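Local atomic coordinates of obscurin (Homo sapiens, PDB entry 4C4K), a protein that probably serves as a giant modular scaffold and signalling protein of muscle, built of immunoglobulin-like domains with RhoGEF and myosin-light-chain-kinase-like regions. Residues 42-54 with 62-75. Numbering follows the deposited sequence. Where two conformers were deposited one is given.
Sequences QQPVAAGARFRLA and LTILDLALGDSGQY. With EDO (1,2-ethanediol), chain I; EDO (1,2-ethanediol), chain E.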
loop_
_atom_site.group_PDB
_atom_site.type_symbol
_atom_site.label_atom_id
_atom_site.label_comp_id
_atom_site.label_asym_id
_atom_site.label_seq_id
_atom_site.Cartn_x
_atom_site.Cartn_y
_atom_site.Cartn_z
ATOM N N GLN A 42 -8.631 5.261 8.965
ATOM C CA GLN A 42 -8.021 4.460 10.042
ATOM C C GLN A 42 -9.029 3.573 10.818
ATOM O O GLN A 42 -8.748 3.128 11.937
ATOM C CB GLN A 42 -7.117 5.326 10.959
ATOM C CG GLN A 42 -5.884 5.847 10.225
ATOM C CD GLN A 42 -4.913 6.621 11.079
ATOM O OE1 GLN A 42 -4.908 6.540 12.312
ATOM N NE2 GLN A 42 -4.029 7.359 10.422
ATOM N N GLN A 43 -10.196 3.311 10.191
ATOM C CA GLN A 43 -11.279 2.475 10.713
ATOM C C GLN A 43 -11.501 1.283 9.776
ATOM O O GLN A 43 -11.557 1.465 8.557
ATOM C CB GLN A 43 -12.585 3.273 10.817
ATOM C CG GLN A 43 -12.680 4.151 12.060
ATOM C CD GLN A 43 -14.026 4.829 12.130
ATOM O OE1 GLN A 43 -14.175 6.005 11.772
ATOM N NE2 GLN A 43 -15.046 4.094 12.561
ATOM N N PRO A 44 -11.668 0.063 10.319
ATOM C CA PRO A 44 -11.908 -1.093 9.437
ATOM C C PRO A 44 -13.198 -0.986 8.643
ATOM O O PRO A 44 -14.182 -0.416 9.095
ATOM C CB PRO A 44 -11.962 -2.287 10.399
ATOM C CG PRO A 44 -12.256 -1.692 11.747
ATOM C CD PRO A 44 -11.639 -0.330 11.746
ATOM N N VAL A 45 -13.171 -1.504 7.442
ATOM C CA VAL A 45 -14.345 -1.557 6.597
ATOM C C VAL A 45 -15.021 -2.897 6.952
ATOM O O VAL A 45 -14.390 -3.951 6.872
ATOM C CB VAL A 45 -13.991 -1.441 5.096
ATOM C CG1 VAL A 45 -15.208 -1.751 4.221
ATOM C CG2 VAL A 45 -13.424 -0.056 4.779
ATOM N N ALA A 46 -16.270 -2.832 7.390
ATOM C CA ALA A 46 -17.069 -3.995 7.790
ATOM C C ALA A 46 -18.081 -4.337 6.687
ATOM O O ALA A 46 -18.619 -3.430 6.053
ATOM C CB ALA A 46 -17.805 -3.687 9.106
ATOM N N ALA A 47 -18.360 -5.639 6.478
ATOM C CA ALA A 47 -19.312 -6.067 5.453
ATOM C C ALA A 47 -20.741 -5.663 5.836
ATOM O O ALA A 47 -21.104 -5.664 7.006
ATOM C CB ALA A 47 -19.231 -7.569 5.240
ATOM N N GLY A 48 -21.512 -5.274 4.845
ATOM C CA GLY A 48 -22.898 -4.864 5.045
ATOM C C GLY A 48 -23.614 -4.758 3.727
ATOM O O GLY A 48 -23.150 -5.305 2.726
ATOM N N ALA A 49 -24.733 -4.048 3.702
ATOM C CA ALA A 49 -25.528 -3.927 2.483
ATOM C C ALA A 49 -24.736 -3.303 1.301
ATOM O O ALA A 49 -24.897 -3.715 0.154
ATOM C CB ALA A 49 -26.784 -3.127 2.773
ATOM N N ARG A 50 -23.870 -2.326 1.589
ATOM C CA ARG A 50 -23.146 -1.645 0.520
ATOM C C ARG A 50 -21.684 -2.038 0.393
ATOM O O ARG A 50 -21.076 -1.682 -0.597
ATOM C CB ARG A 50 -23.242 -0.123 0.695
ATOM C CG ARG A 50 -24.644 0.472 0.707
ATOM C CD ARG A 50 -24.616 1.946 0.340
ATOM N NE ARG A 50 -23.727 2.745 1.198
ATOM C CZ ARG A 50 -22.592 3.307 0.792
ATOM N NH1 ARG A 50 -22.160 3.131 -0.450
ATOM N NH2 ARG A 50 -21.867 4.023 1.631
ATOM N N PHE A 51 -21.108 -2.736 1.384
ATOM C CA PHE A 51 -19.688 -3.123 1.402
ATOM C C PHE A 51 -19.601 -4.622 1.386
ATOM O O PHE A 51 -20.077 -5.280 2.315
ATOM C CB PHE A 51 -18.980 -2.524 2.630
ATOM C CG PHE A 51 -18.920 -1.016 2.549
ATOM C CD1 PHE A 51 -19.976 -0.235 3.008
ATOM C CD2 PHE A 51 -17.819 -0.377 1.990
ATOM C CE1 PHE A 51 -19.942 1.162 2.875
ATOM C CE2 PHE A 51 -17.770 1.015 1.884
ATOM C CZ PHE A 51 -18.839 1.777 2.317
ATOM N N ARG A 52 -19.043 -5.172 0.296
ATOM C CA ARG A 52 -18.959 -6.623 0.131
ATOM C C ARG A 52 -17.528 -7.087 0.067
ATOM O O ARG A 52 -16.783 -6.634 -0.782
ATOM C CB ARG A 52 -19.727 -7.075 -1.125
ATOM C CG ARG A 52 -21.100 -6.441 -1.249
ATOM C CD ARG A 52 -22.025 -6.899 -0.139
ATOM N NE ARG A 52 -23.395 -6.444 -0.357
ATOM C CZ ARG A 52 -24.202 -6.920 -1.299
ATOM N NH1 ARG A 52 -23.779 -7.858 -2.137
ATOM N NH2 ARG A 52 -25.432 -6.453 -1.417
ATOM N N LEU A 53 -17.165 -7.999 0.951
ATOM C CA LEU A 53 -15.820 -8.550 1.032
ATOM C C LEU A 53 -15.817 -9.985 0.563
ATOM O O LEU A 53 -16.729 -10.751 0.894
ATOM C CB LEU A 53 -15.300 -8.454 2.469
ATOM C CG LEU A 53 -15.121 -7.049 3.012
ATOM C CD1 LEU A 53 -15.220 -7.047 4.531
ATOM C CD2 LEU A 53 -13.788 -6.499 2.621
ATOM N N ALA A 54 -14.808 -10.351 -0.239
ATOM C CA ALA A 54 -14.714 -11.710 -0.758
ATOM C C ALA A 54 -13.277 -12.076 -1.049
ATOM O O ALA A 54 -12.419 -11.204 -1.202
ATOM C CB ALA A 54 -15.578 -11.863 -2.015
ATOM N N LEU A 62 -12.948 -5.951 -2.235
ATOM C CA LEU A 62 -13.861 -5.037 -1.579
ATOM C C LEU A 62 -14.717 -4.399 -2.671
ATOM O O LEU A 62 -14.201 -3.623 -3.472
ATOM C CB LEU A 62 -13.146 -3.949 -0.756
ATOM C CG LEU A 62 -14.086 -2.847 -0.160
ATOM C CD1 LEU A 62 -15.242 -3.473 0.683
ATOM C CD2 LEU A 62 -13.293 -1.843 0.649
ATOM N N THR A 63 -16.026 -4.722 -2.704
ATOM C CA THR A 63 -16.933 -4.107 -3.674
ATOM C C THR A 63 -17.795 -3.115 -2.925
ATOM O O THR A 63 -18.315 -3.444 -1.871
ATOM C CB THR A 63 -17.797 -5.166 -4.396
ATOM O OG1 THR A 63 -16.925 -6.025 -5.123
ATOM C CG2 THR A 63 -18.808 -4.539 -5.358
ATOM N N ILE A 64 -17.956 -1.915 -3.468
ATOM C CA ILE A 64 -18.793 -0.872 -2.844
ATOM C C ILE A 64 -19.965 -0.629 -3.752
ATOM O O ILE A 64 -19.762 -0.258 -4.908
ATOM C CB ILE A 64 -17.978 0.432 -2.544
ATOM C CG1 ILE A 64 -16.697 0.074 -1.753
ATOM C CG2 ILE A 64 -18.841 1.453 -1.774
ATOM C CD1 ILE A 64 -15.603 1.207 -1.653
ATOM N N LEU A 65 -21.194 -0.809 -3.227
ATOM C CA LEU A 65 -22.397 -0.647 -4.001
ATOM C C LEU A 65 -23.054 0.680 -3.706
ATOM O O LEU A 65 -22.933 1.195 -2.593
ATOM C CB LEU A 65 -23.375 -1.789 -3.713
ATOM C CG LEU A 65 -22.874 -3.238 -3.974
ATOM C CD1 LEU A 65 -24.003 -4.236 -3.695
ATOM C CD2 LEU A 65 -22.429 -3.421 -5.441
ATOM N N ASP A 66 -23.756 1.231 -4.697
ATOM C CA ASP A 66 -24.510 2.474 -4.550
ATOM C C ASP A 66 -23.655 3.607 -3.980
ATOM O O ASP A 66 -23.997 4.188 -2.957
ATOM C CB ASP A 66 -25.782 2.231 -3.707
ATOM C CG ASP A 66 -26.904 3.190 -4.034
ATOM O OD1 ASP A 66 -26.830 3.851 -5.105
ATOM O OD2 ASP A 66 -27.873 3.266 -3.236
ATOM N N LEU A 67 -22.515 3.868 -4.623
ATOM C CA LEU A 67 -21.529 4.884 -4.226
ATOM C C LEU A 67 -22.127 6.204 -3.788
ATOM O O LEU A 67 -23.017 6.729 -4.444
ATOM C CB LEU A 67 -20.557 5.170 -5.384
ATOM C CG LEU A 67 -19.629 4.043 -5.807
ATOM C CD1 LEU A 67 -18.993 4.375 -7.130
ATOM C CD2 LEU A 67 -18.577 3.761 -4.727
ATOM N N ALA A 68 -21.583 6.757 -2.709
ATOM C CA ALA A 68 -21.960 8.064 -2.179
ATOM C C ALA A 68 -20.685 8.890 -2.182
ATOM O O ALA A 68 -19.584 8.328 -2.178
ATOM C CB ALA A 68 -22.484 7.917 -0.758
ATOM N N LEU A 69 -20.814 10.212 -2.218
ATOM C CA LEU A 69 -19.655 11.104 -2.202
ATOM C C LEU A 69 -18.706 10.818 -1.021
ATOM O O LEU A 69 -17.497 10.819 -1.216
ATOM C CB LEU A 69 -20.093 12.570 -2.232
ATOM C CG LEU A 69 -20.779 13.058 -3.513
ATOM C CD1 LEU A 69 -21.377 14.448 -3.309
ATOM C CD2 LEU A 69 -19.812 13.079 -4.697
ATOM N N GLY A 70 -19.279 10.471 0.139
ATOM C CA GLY A 70 -18.573 10.134 1.375
ATOM C C GLY A 70 -17.697 8.895 1.296
ATOM O O GLY A 70 -16.834 8.700 2.156
ATOM N N ASP A 71 -17.896 8.052 0.253
ATOM C CA ASP A 71 -17.099 6.845 0.010
ATOM C C ASP A 71 -15.750 7.213 -0.606
ATOM O O ASP A 71 -14.861 6.366 -0.661
ATOM C CB ASP A 71 -17.844 5.854 -0.902
ATOM C CG ASP A 71 -19.136 5.294 -0.314
ATOM O OD1 ASP A 71 -19.228 5.178 0.941
ATOM O OD2 ASP A 71 -20.045 4.960 -1.099
ATOM N N SER A 72 -15.589 8.467 -1.075
ATOM C CA SER A 72 -14.319 8.921 -1.655
ATOM C C SER A 72 -13.220 8.907 -0.623
ATOM O O SER A 72 -13.479 9.150 0.557
ATOM C CB SER A 72 -14.437 10.346 -2.198
ATOM O OG SER A 72 -15.381 10.407 -3.253
ATOM N N GLY A 73 -11.998 8.674 -1.079
ATOM C CA GLY A 73 -10.842 8.717 -0.201
ATOM C C GLY A 73 -9.881 7.578 -0.414
ATOM O O GLY A 73 -9.874 6.942 -1.467
ATOM N N GLN A 74 -9.055 7.338 0.587
ATOM C CA GLN A 74 -8.019 6.334 0.515
ATOM C C GLN A 74 -8.419 5.086 1.259
ATOM O O GLN A 74 -8.794 5.145 2.434
ATOM C CB GLN A 74 -6.706 6.920 1.084
ATOM C CG GLN A 74 -5.503 6.056 0.801
ATOM C CD GLN A 74 -4.319 6.518 1.585
ATOM O OE1 GLN A 74 -4.117 6.095 2.715
ATOM N NE2 GLN A 74 -3.534 7.416 1.012
ATOM N N TYR A 75 -8.319 3.949 0.579
ATOM C CA TYR A 75 -8.579 2.645 1.177
ATOM C C TYR A 75 -7.238 1.961 1.355
ATOM O O TYR A 75 -6.459 1.922 0.417
ATOM C CB TYR A 75 -9.519 1.805 0.293
ATOM C CG TYR A 75 -10.934 2.350 0.290
ATOM C CD1 TYR A 75 -11.270 3.466 -0.474
ATOM C CD2 TYR A 75 -11.934 1.757 1.057
ATOM C CE1 TYR A 75 -12.559 3.996 -0.453
ATOM C CE2 TYR A 75 -13.230 2.276 1.079
ATOM C CZ TYR A 75 -13.533 3.398 0.325
ATOM O OH TYR A 75 -14.787 3.951 0.359
HETATM C C1 EDO I . -23.423 0.887 4.409
HETATM O O1 EDO I . -24.501 1.769 4.699
HETATM C C2 EDO I . -23.928 -0.581 4.501
HETATM O O2 EDO I . -22.873 -1.490 4.199
HETATM C C1 EDO E . -17.874 2.377 6.607
HETATM O O1 EDO E . -16.672 2.576 5.855
HETATM C C2 EDO E . -18.407 0.921 6.439
HETATM O O2 EDO E . -17.523 0.004 7.069
HETATM O O HOH W 1 -16.760 -8.230 -3.504
#
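An Arg–Asp salt bridge of the kind found in many V- and I-set immunoglobulin domains, joining the residue just before strand D (51-56) to the E–F loop, is made here by Arg50 and Asp71, with the tyrosine corner of Tyr75 beside it in this I-set beta sandwich. The guanidinium meets the carboxylate end-on and nearly coplanar, 21° between the planes. NH2 of Arg50 gives a nearly straight bond to the syn lone pair of Asp71 OD1 (3.0 Å), while NH1 binds OD2 at 2.9 Å. The chain of Arg50, bent at chi3 (-56°), also brings NH1 to Leu65 O, 3.0 Å away, so one nitrogen ties carboxylate and backbone together. The carboxylate is fixed from its own loop as well: Ala68 N approaches Asp71 OD2 from above the carboxylate plane. Without the guanidinium, as with an alanine at Arg50, the Asp71 carboxylate would probably lose its opposite charge and Leu65 O this donor, loosening the E–F loop from the strand. Strands 51-56 and 59-64 form an antiparallel hairpin, where Arg52 and Thr63 exchange backbone bonds and Leu65 N reaches Arg50 O. On the core side, CE2 of Phe51 touches Ile64 CG2 at 3.8 Å, and Asp71 OD1 lies at the edge of the ring, by CZ, ring and carboxylate almost perpendicular. Leu62, whose CG lies anti to the backbone N (chi1 174°), places CD1 against Val45 CG1 and Leu53 CD2; Trp38 of strand 35-40 touches all three residues. On the other side, Thr63 OG1 bonds to Thr23 OG1, and a water links Thr63 OG1 to Arg52 O. In the tyrosine corner, Tyr75 OH donates to Asp71 O in the carbonyl plane, on a lone pair, at 2.6 Å.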